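Eukaryotic translation initiation factor 5A-2 (PDB 3HKS) binds the ribosome between the exit and peptidyl sites and promotes translation elongation and termination, rescuing ribosomes stalled on polyproline and other difficult motifs. Local coordinates at residues V96-I101 with L111-G116; I101-D106 with Q133-F138; E140-V145 with V160-G165. All blocks are in the same frame, centred on the assembly; numbering follows the deposited sequence.

Contact 1. Residues V96-I101 with L111-G116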
ATOM      1  N   VAL A  96       8.107  -0.775  -3.259  1.00 21.72           N
ATOM      2  CA  VAL A  96       9.563  -0.825  -3.369  1.00 20.83           C
ATOM      3  C   VAL A  96      10.060  -2.277  -3.254  1.00 20.16           C
ATOM      4  O   VAL A  96       9.604  -3.035  -2.394  1.00 19.76           O
ATOM      5  CB  VAL A  96      10.243   0.107  -2.324  1.00 20.81           C
ATOM      6  CG1 VAL A  96      11.769   0.079  -2.454  1.00 21.20           C
ATOM      7  CG2 VAL A  96       9.758   1.541  -2.486  1.00 20.93           C
ATOM      8  N   ASP A  97      10.966  -2.651  -4.154  1.00 19.55           N
ATOM      9  CA  ASP A  97      11.632  -3.960  -4.134  1.00 19.08           C
ATOM     10  C   ASP A  97      12.954  -3.877  -3.360  1.00 18.43           C
ATOM     11  O   ASP A  97      13.725  -2.931  -3.535  1.00 17.77           O
ATOM     12  CB  ASP A  97      11.880  -4.477  -5.562  1.00 18.95           C
ATOM     13  CG  ASP A  97      10.596  -4.947  -6.262  1.00 20.90           C
ATOM     14  OD1 ASP A  97       9.537  -5.051  -5.619  1.00 21.61           O
ATOM     15  OD2 ASP A  97      10.644  -5.234  -7.473  1.00 22.88           O
ATOM     16  N   TYR A  98      13.185  -4.864  -2.495  1.00 17.89           N
ATOM     17  CA  TYR A  98      14.437  -5.000  -1.749  1.00 17.40           C
ATOM     18  C   TYR A  98      14.966  -6.433  -1.835  1.00 16.91           C
ATOM     19  O   TYR A  98      14.201  -7.383  -1.809  1.00 16.83           O
ATOM     20  CB  TYR A  98      14.225  -4.712  -0.269  1.00 17.46           C
ATOM     21  CG  TYR A  98      13.563  -3.411   0.097  1.00 17.90           C
ATOM     22  CD1 TYR A  98      12.181  -3.283   0.070  1.00 17.41           C
ATOM     23  CD2 TYR A  98      14.321  -2.321   0.531  1.00 18.73           C
ATOM     24  CE1 TYR A  98      11.562  -2.098   0.441  1.00 19.66           C
ATOM     25  CE2 TYR A  98      13.718  -1.121   0.900  1.00 19.39           C
ATOM     26  CZ  TYR A  98      12.332  -1.014   0.852  1.00 20.03           C
ATOM     27  OH  TYR A  98      11.707   0.158   1.211  1.00 20.85           O
ATOM     28  N   GLN A  99      16.282  -6.585  -1.868  1.00 16.42           N
ATOM     29  CA  GLN A  99      16.896  -7.898  -1.730  1.00 15.69           C
ATOM     30  C   GLN A  99      16.874  -8.323  -0.253  1.00 14.65           C
ATOM     31  O   GLN A  99      17.163  -7.522   0.638  1.00 14.08           O
ATOM     32  CB  GLN A  99      18.331  -7.883  -2.276  1.00 16.20           C
ATOM     33  CG  GLN A  99      18.411  -7.471  -3.744  1.00 19.82           C
ATOM     34  CD  GLN A  99      19.819  -7.104  -4.185  1.00 26.77           C
ATOM     35  OE1 GLN A  99      20.734  -7.931  -4.129  1.00 29.93           O
ATOM     36  NE2 GLN A  99      19.998  -5.859  -4.633  1.00 28.98           N
ATOM     37  N   LEU A 100      16.515  -9.581  -0.014  1.00 13.15           N
ATOM     38  CA  LEU A 100      16.474 -10.152   1.321  1.00 12.74           C
ATOM     39  C   LEU A 100      17.875 -10.596   1.765  1.00 12.55           C
ATOM     40  O   LEU A 100      18.518 -11.401   1.097  1.00 11.65           O
ATOM     41  CB  LEU A 100      15.492 -11.334   1.352  1.00 12.48           C
ATOM     42  CG  LEU A 100      15.343 -12.112   2.662  1.00 12.85           C
ATOM     43  CD1 LEU A 100      14.622 -11.260   3.702  1.00 10.20           C
ATOM     44  CD2 LEU A 100      14.628 -13.466   2.441  1.00 10.91           C
ATOM     45  N   ILE A 101      18.338 -10.064   2.893  1.00 11.86           N
ATOM     46  CA  ILE A 101      19.666 -10.385   3.411  1.00 11.38           C
ATOM     47  C   ILE A 101      19.646 -11.040   4.805  1.00 11.57           C
ATOM     48  O   ILE A 101      20.688 -11.458   5.328  1.00 11.37           O
ATOM     49  CB  ILE A 101      20.633  -9.149   3.343  1.00 11.63           C
ATOM     50  CG1 ILE A 101      20.042  -7.925   4.063  1.00 11.19           C
ATOM     51  CG2 ILE A 101      20.981  -8.818   1.873  1.00 12.06           C
ATOM     52  CD1 ILE A 101      20.996  -6.732   4.144  1.00 12.52           C
ATOM     53  N   LEU A 111      16.490  -6.177   4.975  1.00 12.87           N
ATOM     54  CA  LEU A 111      16.353  -5.863   3.563  1.00 12.70           C
ATOM     55  C   LEU A 111      17.455  -4.903   3.134  1.00 13.77           C
ATOM     56  O   LEU A 111      17.803  -3.964   3.857  1.00 13.49           O
ATOM     57  CB  LEU A 111      14.966  -5.264   3.282  1.00 11.46           C
ATOM     58  CG  LEU A 111      13.726  -6.131   3.565  1.00 11.39           C
ATOM     59  CD1 LEU A 111      12.406  -5.349   3.345  1.00  9.49           C
ATOM     60  CD2 LEU A 111      13.743  -7.411   2.718  1.00 10.31           C
ATOM     61  N   LEU A 112      18.009  -5.159   1.955  1.00 14.53           N
ATOM     62  CA  LEU A 112      19.051  -4.312   1.401  1.00 15.06           C
ATOM     63  C   LEU A 112      18.429  -3.149   0.637  1.00 15.73           C
ATOM     64  O   LEU A 112      17.561  -3.316  -0.214  1.00 14.90           O
ATOM     65  CB  LEU A 112      20.028  -5.100   0.520  1.00 14.91           C
ATOM     66  CG  LEU A 112      21.226  -4.366  -0.115  1.00 16.21           C
ATOM     67  CD1 LEU A 112      22.209  -3.776   0.914  1.00 14.64           C
ATOM     68  CD2 LEU A 112      21.970  -5.297  -1.071  1.00 17.11           C
ATOM     69  N   THR A 113      18.919  -1.970   0.978  1.00 16.09           N
ATOM     70  CA  THR A 113      18.411  -0.688   0.515  1.00 17.75           C
ATOM     71  C   THR A 113      19.221  -0.207  -0.727  1.00 18.22           C
ATOM     72  O   THR A 113      20.398  -0.561  -0.864  1.00 17.81           O
ATOM     73  CB  THR A 113      18.541   0.246   1.726  1.00 17.72           C
ATOM     74  OG1 THR A 113      17.298   0.297   2.450  1.00 19.73           O
ATOM     75  CG2 THR A 113      19.010   1.545   1.373  1.00 17.52           C
ATOM     76  N   ASP A 114      18.601   0.564  -1.629  1.00 19.16           N
ATOM     77  CA  ASP A 114      19.309   1.043  -2.851  1.00 20.08           C
ATOM     78  C   ASP A 114      20.492   2.000  -2.599  1.00 20.28           C
ATOM     79  O   ASP A 114      21.309   2.245  -3.502  1.00 20.64           O
ATOM     80  CB  ASP A 114      18.352   1.625  -3.918  1.00 20.51           C
ATOM     81  CG  ASP A 114      17.586   2.861  -3.438  0.65 22.17           C
ATOM     82  OD1 ASP A 114      17.999   3.501  -2.449  0.64 25.18           O
ATOM     83  OD2 ASP A 114      16.557   3.202  -4.064  0.53 22.83           O
ATOM     84  N   SER A 115      20.586   2.530  -1.377  1.00 19.69           N
ATOM     85  CA  SER A 115      21.717   3.378  -0.999  1.00 19.04           C
ATOM     86  C   SER A 115      22.840   2.573  -0.340  1.00 18.87           C
ATOM     87  O   SER A 115      23.849   3.150   0.070  1.00 18.64           O
ATOM     88  CB  SER A 115      21.265   4.529  -0.077  1.00 19.13           C
ATOM     89  OG  SER A 115      20.646   4.036   1.101  1.00 16.68           O
ATOM     90  N   GLY A 116      22.663   1.248  -0.247  1.00 18.42           N
ATOM     91  CA  GLY A 116      23.635   0.369   0.415  1.00 17.35           C
ATOM     92  C   GLY A 116      23.375   0.264   1.908  1.00 17.32           C
ATOM     93  O   GLY A 116      24.228  -0.174   2.675  1.00 17.20           O
TER
HETATM   94  O   HOH W   1      17.877  -4.005  -2.756  1.00 26.16           O
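Tyr-98 and Leu-111 meet across an antiparallel beta hairpin of the C-terminal OB-fold domain, formed by strands 87-103 and 109-112. Their side chains cross at about a right angle. Tyr-98 CG stands anti to its carbonyl carbon (chi1 -53°), where it meets Leu-111 CB and CD1. Leu-111 CD1 also makes an off-centre CH-pi contact, 4.3 Å from the centroid of the Tyr-98 ring. Tyr-98 CB touches Leu-111 CB at 3.7 Å. The ring edge is turned to the other strand's backbone, with Leu-112 O in the ring plane 3.5 Å from Tyr-98 CD2. Leu-100 adds its CD1 against Leu-111 CD2. Leu-112 works on the other face of the hairpin. It runs side by side with Gln-99, and its CD2 lies against the amide end of that residue. Ile-101 crosses Leu-112 and brings CG2 to 4.1 Å from Leu-112 CB. The backbones are joined by a straight bond from Leu-112 N to Gln-99 O (2.8 Å, 174° at the hydrogen). Beyond it a water bridges the strands: it donates to Leu-112 O at 2.7 Å and accepts from Gln-99 N at 3.2 Å.

Contact 2. Residues I101-D106 with Q133-F138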
ATOM      1  N   ILE A 101      18.338 -10.064   2.893  1.00 11.86           N
ATOM      2  CA  ILE A 101      19.666 -10.385   3.411  1.00 11.38           C
ATOM      3  C   ILE A 101      19.646 -11.040   4.805  1.00 11.57           C
ATOM      4  O   ILE A 101      20.688 -11.458   5.328  1.00 11.37           O
ATOM      5  CB  ILE A 101      20.633  -9.149   3.343  1.00 11.63           C
ATOM      6  CG1 ILE A 101      20.042  -7.925   4.063  1.00 11.19           C
ATOM      7  CG2 ILE A 101      20.981  -8.818   1.873  1.00 12.06           C
ATOM      8  CD1 ILE A 101      20.996  -6.732   4.144  1.00 12.52           C
ATOM      9  N   ASP A 102      18.461 -11.149   5.404  1.00 11.81           N
ATOM     10  CA  ASP A 102      18.303 -11.931   6.650  1.00 12.13           C
ATOM     11  C   ASP A 102      16.861 -12.165   7.064  1.00 12.12           C
ATOM     12  O   ASP A 102      15.982 -11.347   6.795  1.00 12.19           O
ATOM     13  CB  ASP A 102      19.075 -11.314   7.833  1.00 12.02           C
ATOM     14  CG  ASP A 102      19.218 -12.284   9.005  1.00 12.29           C
ATOM     15  OD1 ASP A 102      19.155 -13.517   8.792  1.00 11.56           O
ATOM     16  OD2 ASP A 102      19.385 -11.814  10.138  1.00 12.75           O
ATOM     17  N   ILE A 103      16.638 -13.316   7.693  1.00 12.18           N
ATOM     18  CA  ILE A 103      15.438 -13.570   8.464  1.00 11.93           C
ATOM     19  C   ILE A 103      15.930 -13.972   9.851  1.00 12.75           C
ATOM     20  O   ILE A 103      16.604 -15.005  10.011  1.00 12.69           O
ATOM     21  CB  ILE A 103      14.536 -14.694   7.848  1.00 11.96           C
ATOM     22  CG1 ILE A 103      14.127 -14.351   6.413  1.00 11.59           C
ATOM     23  CG2 ILE A 103      13.304 -14.936   8.717  1.00 10.01           C
ATOM     24  CD1 ILE A 103      13.512 -15.500   5.646  1.00 10.23           C
ATOM     25  N   THR A 104      15.601 -13.149  10.847  1.00 13.42           N
ATOM     26  CA  THR A 104      16.039 -13.387  12.219  1.00 14.95           C
ATOM     27  C   THR A 104      15.202 -14.510  12.836  1.00 16.07           C
ATOM     28  O   THR A 104      14.121 -14.800  12.346  1.00 16.55           O
ATOM     29  CB  THR A 104      15.941 -12.116  13.091  1.00 14.43           C
ATOM     30  OG1 THR A 104      14.567 -11.838  13.386  1.00 15.04           O
ATOM     31  CG2 THR A 104      16.570 -10.914  12.387  1.00 14.22           C
ATOM     32  N   GLU A 105      15.701 -15.128  13.901  1.00 17.47           N
ATOM     33  CA  GLU A 105      14.974 -16.193  14.606  1.00 19.17           C
ATOM     34  C   GLU A 105      13.675 -15.716  15.262  1.00 19.66           C
ATOM     35  O   GLU A 105      12.793 -16.530  15.532  1.00 20.15           O
ATOM     36  CB  GLU A 105      15.855 -16.901  15.659  1.00 19.52           C
ATOM     37  CG  GLU A 105      17.114 -17.594  15.130  1.00 22.93           C
ATOM     38  CD  GLU A 105      16.845 -18.688  14.088  1.00 29.30           C
ATOM     39  OE1 GLU A 105      15.785 -19.361  14.130  1.00 31.57           O
ATOM     40  OE2 GLU A 105      17.719 -18.892  13.217  1.00 33.02           O
ATOM     41  N   ASP A 106      13.563 -14.411  15.535  1.00 20.12           N
ATOM     42  CA  ASP A 106      12.314 -13.846  16.061  1.00 19.96           C
ATOM     43  C   ASP A 106      11.396 -13.239  14.990  1.00 19.65           C
ATOM     44  O   ASP A 106      10.404 -12.583  15.305  1.00 20.19           O
ATOM     45  CB  ASP A 106      12.570 -12.865  17.220  1.00 20.39           C
ATOM     46  CG  ASP A 106      13.434 -11.665  16.826  1.00 20.75           C
ATOM     47  OD1 ASP A 106      14.227 -11.754  15.875  1.00 19.97           O
ATOM     48  OD2 ASP A 106      13.327 -10.615  17.500  1.00 22.38           O
ATOM     49  N   GLN A 133       8.046 -18.873   0.943  1.00 13.67           N
ATOM     50  CA  GLN A 133       8.914 -18.483  -0.179  1.00 14.11           C
ATOM     51  C   GLN A 133      10.187 -17.773   0.297  1.00 13.86           C
ATOM     52  O   GLN A 133      11.281 -18.061  -0.203  1.00 13.39           O
ATOM     53  CB  GLN A 133       8.180 -17.562  -1.160  1.00 14.02           C
ATOM     54  CG  GLN A 133       7.196 -18.259  -2.054  1.00 15.74           C
ATOM     55  CD  GLN A 133       6.506 -17.296  -2.989  1.00 17.69           C
ATOM     56  OE1 GLN A 133       7.079 -16.871  -3.991  1.00 20.88           O
ATOM     57  NE2 GLN A 133       5.269 -16.949  -2.672  1.00 17.61           N
ATOM     58  N   MET A 134      10.022 -16.847   1.247  1.00 12.98           N
ATOM     59  CA  MET A 134      11.142 -16.085   1.809  1.00 13.78           C
ATOM     60  C   MET A 134      12.102 -16.978   2.582  1.00 13.53           C
ATOM     61  O   MET A 134      13.302 -16.919   2.350  1.00 13.10           O
ATOM     62  CB  MET A 134      10.645 -14.943   2.710  1.00 13.21           C
ATOM     63  CG  MET A 134       9.929 -13.857   1.930  1.00 13.97           C
ATOM     64  SD  MET A 134       9.226 -12.565   2.957  1.00 14.62           S
ATOM     65  CE  MET A 134      10.697 -11.851   3.660  1.00 13.10           C
ATOM     66  N   ARG A 135      11.554 -17.796   3.488  1.00 13.78           N
ATOM     67  CA  ARG A 135      12.338 -18.676   4.338  1.00 14.64           C
ATOM     68  C   ARG A 135      13.074 -19.738   3.535  1.00 14.89           C
ATOM     69  O   ARG A 135      14.253 -19.989   3.789  1.00 15.47           O
ATOM     70  CB  ARG A 135      11.471 -19.339   5.419  1.00 14.42           C
ATOM     71  CG  ARG A 135      10.929 -18.400   6.505  1.00 16.88           C
ATOM     72  CD  ARG A 135      10.279 -19.195   7.650  1.00 17.85           C
ATOM     73  NE  ARG A 135      11.307 -19.973   8.351  1.00 26.73           N
ATOM     74  CZ  ARG A 135      11.145 -21.199   8.858  1.00 28.91           C
ATOM     75  NH1 ARG A 135       9.982 -21.840   8.752  1.00 29.99           N
ATOM     76  NH2 ARG A 135      12.162 -21.793   9.473  1.00 30.50           N
ATOM     77  N   LEU A 136      12.375 -20.360   2.586  1.00 14.82           N
ATOM     78  CA  LEU A 136      12.975 -21.373   1.717  1.00 15.05           C
ATOM     79  C   LEU A 136      14.062 -20.782   0.828  1.00 14.84           C
ATOM     80  O   LEU A 136      15.138 -21.340   0.742  1.00 15.09           O
ATOM     81  CB  LEU A 136      11.921 -22.055   0.842  1.00 14.94           C
ATOM     82  CG  LEU A 136      12.387 -23.145  -0.132  1.00 15.54           C
ATOM     83  CD1 LEU A 136      12.911 -24.367   0.620  1.00 16.11           C
ATOM     84  CD2 LEU A 136      11.233 -23.548  -1.058  1.00 16.49           C
ATOM     85  N   GLY A 137      13.764 -19.668   0.161  1.00 14.70           N
ATOM     86  CA  GLY A 137      14.735 -18.987  -0.691  1.00 15.12           C
ATOM     87  C   GLY A 137      15.988 -18.572   0.065  1.00 15.37           C
ATOM     88  O   GLY A 137      17.090 -18.715  -0.439  1.00 15.80           O
ATOM     89  N   PHE A 138      15.811 -18.077   1.288  1.00 15.36           N
ATOM     90  CA  PHE A 138      16.923 -17.703   2.153  1.00 15.63           C
ATOM     91  C   PHE A 138      17.771 -18.897   2.587  1.00 16.26           C
ATOM     92  O   PHE A 138      19.000 -18.806   2.581  1.00 15.89           O
ATOM     93  CB  PHE A 138      16.437 -16.923   3.393  1.00 14.69           C
ATOM     94  CG  PHE A 138      17.553 -16.321   4.200  1.00 13.89           C
ATOM     95  CD1 PHE A 138      18.322 -15.278   3.678  1.00 13.64           C
ATOM     96  CD2 PHE A 138      17.837 -16.782   5.484  1.00 13.77           C
ATOM     97  CE1 PHE A 138      19.358 -14.725   4.419  1.00 12.24           C
ATOM     98  CE2 PHE A 138      18.864 -16.219   6.241  1.00 12.01           C
ATOM     99  CZ  PHE A 138      19.630 -15.208   5.704  1.00 13.69           C
TER
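Ile-103 reaches from the end of strand 87-103 to helix 128-139, which packs against the barrel of the OB fold. Strand and helix axes approach to 9.2 Å, so side chains must span the gap. Ile-103 CB points toward the helix. CG1 stands anti to the carbonyl carbon (chi1 -58°), and chi2 of 168° extends the chain to CD1. That methyl does the touching. Ile-103 CD1 lies 3.6 Å from both Met-134 O and Arg-135 CA, on the helix backbone itself. Around it are Met-134 CB, Arg-135 CG and Phe-138 CB, the last at 4.0 Å from Ile-103 CD1. One methyl thus meets three residues spanning a turn of helix. Phe-138 answers from the helix with its ring. Ile-103 N lies over one face of the Phe-138 ring, 3.9 Å above its plane and offset toward the rim. Phe-138 CE1 comes to 3.6 Å from Ile-101 O. Asp-102 OD1 sits 3.6 Å from Phe-138 CZ, with carboxylate and ring planes 46° apart. Ile-101 and Asp-102 both face Ser-110, forming a classic beta bulge. No hydrogen bond joins the two segments, so the contact rests on van der Waals packing, with backbone atoms and the Asp-102 carboxylate set against the Phe-138 ring.

Contact 3. Residues E140-V145 with V160-G165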
ATOM      1  N   GLU A 140      18.036 -21.632   0.973  1.00 17.50           N
ATOM      2  CA  GLU A 140      18.603 -22.138  -0.276  1.00 17.95           C
ATOM      3  C   GLU A 140      19.724 -21.246  -0.850  1.00 17.61           C
ATOM      4  O   GLU A 140      20.346 -21.605  -1.852  1.00 16.87           O
ATOM      5  CB  GLU A 140      17.504 -22.315  -1.340  1.00 17.90           C
ATOM      6  CG  GLU A 140      16.445 -23.390  -1.066  1.00 21.30           C
ATOM      7  CD  GLU A 140      15.447 -23.580  -2.247  1.00 27.73           C
ATOM      8  OE1 GLU A 140      15.214 -24.746  -2.648  1.00 29.87           O
ATOM      9  OE2 GLU A 140      14.906 -22.582  -2.790  1.00 27.40           O
ATOM     10  N   GLY A 141      19.965 -20.085  -0.233  1.00 17.53           N
ATOM     11  CA  GLY A 141      20.998 -19.157  -0.711  1.00 17.47           C
ATOM     12  C   GLY A 141      20.625 -18.463  -2.010  1.00 17.69           C
ATOM     13  O   GLY A 141      21.489 -18.010  -2.765  1.00 17.78           O
ATOM     14  N   LYS A 142      19.326 -18.366  -2.261  1.00 17.26           N
ATOM     15  CA  LYS A 142      18.838 -17.715  -3.461  1.00 17.22           C
ATOM     16  C   LYS A 142      18.771 -16.210  -3.314  1.00 16.70           C
ATOM     17  O   LYS A 142      18.692 -15.691  -2.203  1.00 15.86           O
ATOM     18  CB  LYS A 142      17.467 -18.279  -3.847  1.00 17.72           C
ATOM     19  CG  LYS A 142      17.513 -19.778  -4.067  1.00 19.16           C
ATOM     20  CD  LYS A 142      16.804 -20.176  -5.321  1.00 23.33           C
ATOM     21  CE  LYS A 142      16.983 -21.659  -5.604  1.00 24.72           C
ATOM     22  NZ  LYS A 142      15.675 -22.223  -6.030  1.00 27.71           N
ATOM     23  N   ASP A 143      18.834 -15.521  -4.450  0.52 16.65           N
ATOM     24  CA  ASP A 143      18.619 -14.084  -4.506  0.52 16.42           C
ATOM     25  C   ASP A 143      17.115 -13.844  -4.458  0.52 16.30           C
ATOM     26  O   ASP A 143      16.400 -14.107  -5.430  0.52 16.32           O
ATOM     27  CB  ASP A 143      19.227 -13.498  -5.788  0.52 16.33           C
ATOM     28  CG  ASP A 143      20.746 -13.600  -5.820  0.52 16.37           C
ATOM     29  OD1 ASP A 143      21.371 -13.575  -4.740  0.52 15.18           O
ATOM     30  OD2 ASP A 143      21.318 -13.699  -6.931  0.52 17.26           O
ATOM     31  N   ILE A 144      16.638 -13.385  -3.305  1.00 16.35           N
ATOM     32  CA  ILE A 144      15.207 -13.171  -3.092  1.00 15.69           C
ATOM     33  C   ILE A 144      14.914 -11.685  -3.061  1.00 15.76           C
ATOM     34  O   ILE A 144      15.566 -10.929  -2.339  1.00 15.62           O
ATOM     35  CB  ILE A 144      14.700 -13.877  -1.796  1.00 15.90           C
ATOM     36  CG1 ILE A 144      14.884 -15.411  -1.863  1.00 15.30           C
ATOM     37  CG2 ILE A 144      13.246 -13.495  -1.472  1.00 15.36           C
ATOM     38  CD1 ILE A 144      13.927 -16.162  -2.849  1.00 15.78           C
ATOM     39  N   VAL A 145      13.940 -11.277  -3.873  1.00 16.30           N
ATOM     40  CA  VAL A 145      13.483  -9.889  -3.952  1.00 16.73           C
ATOM     41  C   VAL A 145      12.096  -9.794  -3.329  1.00 17.41           C
ATOM     42  O   VAL A 145      11.194 -10.552  -3.674  1.00 17.72           O
ATOM     43  CB  VAL A 145      13.485  -9.344  -5.418  1.00 16.83           C
ATOM     44  CG1 VAL A 145      13.001  -7.896  -5.469  1.00 16.65           C
ATOM     45  CG2 VAL A 145      14.877  -9.423  -6.005  1.00 15.74           C
ATOM     46  N   VAL A 160       6.918 -11.796  -3.404  1.00 21.45           N
ATOM     47  CA  VAL A 160       8.226 -12.413  -3.230  1.00 21.92           C
ATOM     48  C   VAL A 160       8.606 -13.130  -4.521  1.00 23.16           C
ATOM     49  O   VAL A 160       7.811 -13.886  -5.062  1.00 23.69           O
ATOM     50  CB  VAL A 160       8.239 -13.426  -2.046  1.00 21.65           C
ATOM     51  CG1 VAL A 160       9.615 -14.135  -1.928  1.00 20.43           C
ATOM     52  CG2 VAL A 160       7.870 -12.740  -0.730  1.00 20.91           C
ATOM     53  N   LYS A 161       9.825 -12.907  -5.002  1.00 24.40           N
ATOM     54  CA  LYS A 161      10.354 -13.660  -6.147  1.00 25.85           C
ATOM     55  C   LYS A 161      11.832 -13.993  -5.965  1.00 26.46           C
ATOM     56  O   LYS A 161      12.563 -13.262  -5.294  1.00 26.28           O
ATOM     57  CB  LYS A 161      10.157 -12.891  -7.455  1.00 25.62           C
ATOM     58  CG  LYS A 161      10.900 -11.565  -7.507  1.00 28.04           C
ATOM     59  CD  LYS A 161      10.698 -10.821  -8.830  1.00 32.40           C
ATOM     60  CE  LYS A 161      11.157  -9.365  -8.699  1.00 34.58           C
ATOM     61  NZ  LYS A 161      11.493  -8.737 -10.016  1.00 36.70           N
ATOM     62  N   GLU A 162      12.269 -15.098  -6.565  1.00 27.53           N
ATOM     63  CA  GLU A 162      13.701 -15.376  -6.667  1.00 28.76           C
ATOM     64  C   GLU A 162      14.253 -14.943  -8.015  1.00 28.82           C
ATOM     65  O   GLU A 162      13.595 -15.101  -9.044  1.00 29.14           O
ATOM     66  CB  GLU A 162      14.028 -16.837  -6.365  1.00 28.90           C
ATOM     67  CG  GLU A 162      13.332 -17.851  -7.227  1.00 31.99           C
ATOM     68  CD  GLU A 162      14.137 -19.125  -7.341  1.00 34.56           C
ATOM     69  OE1 GLU A 162      15.141 -19.122  -8.090  1.00 36.05           O
ATOM     70  OE2 GLU A 162      13.768 -20.115  -6.672  1.00 34.96           O
ATOM     71  N   VAL A 163      15.448 -14.364  -8.011  1.00 29.15           N
ATOM     72  CA  VAL A 163      16.024 -13.851  -9.253  1.00 29.34           C
ATOM     73  C   VAL A 163      17.367 -14.497  -9.625  1.00 29.74           C
ATOM     74  O   VAL A 163      18.014 -14.079 -10.591  1.00 30.31           O
ATOM     75  CB  VAL A 163      16.114 -12.285  -9.284  1.00 29.29           C
ATOM     76  CG1 VAL A 163      14.718 -11.649  -9.236  1.00 29.03           C
ATOM     77  CG2 VAL A 163      16.992 -11.751  -8.172  1.00 28.66           C
ATOM     78  N   GLY A 164      17.778 -15.512  -8.865  1.00 29.63           N
ATOM     79  CA  GLY A 164      19.012 -16.250  -9.166  1.00 29.54           C
ATOM     80  C   GLY A 164      19.655 -16.888  -7.947  1.00 29.30           C
ATOM     81  O   GLY A 164      19.011 -17.038  -6.901  1.00 29.11           O
ATOM     82  N   GLY A 165      20.929 -17.256  -8.087  1.00 28.87           N
ATOM     83  CA  GLY A 165      21.697 -17.840  -6.988  1.00 28.42           C
ATOM     84  C   GLY A 165      21.305 -19.262  -6.621  1.00 27.87           C
ATOM     85  O   GLY A 165      20.661 -19.965  -7.401  1.00 28.09           O
TER
HETATM   86  O   HOH W   2      12.768 -21.492  -3.655  1.00 28.73           O
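Lys-142 CG stands anti to its carbonyl carbon (chi1 -58°), and its chain bends at chi2 and chi4. Glu-162 CG sits between its own N and carbonyl carbon (chi1 58°), and the chain runs extended beyond it. The two side chains cross obliquely and form a salt bridge, Lys-142 NZ to Glu-162 OE2, at 2.9 Å. The ammonium meets the syn side of the carboxylate. The aliphatic Lys-142 CD also lies against that carboxylate. Glu-140 OE2 is a second, weak partner of Lys-142 NZ at 3.3 Å, so the cation lies in a network with two acids. This probably offsets the repulsion between them. A water donates to Glu-140 OE2 and weakly to Glu-162 OE2. The backbones pair as the antiparallel hairpin of strands 142-151 and 154-163 in the OB fold, entered from helix 128-139 through a Schellman motif at Gly-141. Val-145 and Lys-161 exchange two bonds, Val-145 N to Lys-161 O at 2.8 Å and Lys-161 N to Val-145 O at 3.0 Å. Val-163 N binds Asp-143 O at 2.8 Å. Asp-143 N reaches Gly-164 O from above the carbonyl plane, near the corner where the chain turns. Ile-144 CG2 packs on Val-160 CG1 at 3.7 Å, while its CD1 touches Glu-162 CB. Val-145 CG2 meets Val-163 CG2 at 3.8 Å.

In the fold
All three contacts lie in the C-terminal OB-fold domain, with centres 11 to 14 Å apart. Contacts 1 and 2 share Ile-101 on strand 87-103. Leu-100 ties them further, with Leu-100 CD2 lying 3.7 Å from Met-134 O. Contact 3 is joined to contact 1 through the sheet, since strands 87-103 and 142-151 are neighbours and Leu-100 N probably bonds to Ile-144 O at 2.9 Å. Contact 2 leads into contact 3 along the chain. There Gly-137 CA packs 3.6 Å from Ile-144 CD1, and Met-134 CG lies 3.5 Å from Val-160 CG2. Lys-59, probably the hypusine site and unmodified here, belongs to the N-terminal SH3-like domain and to none of these contacts.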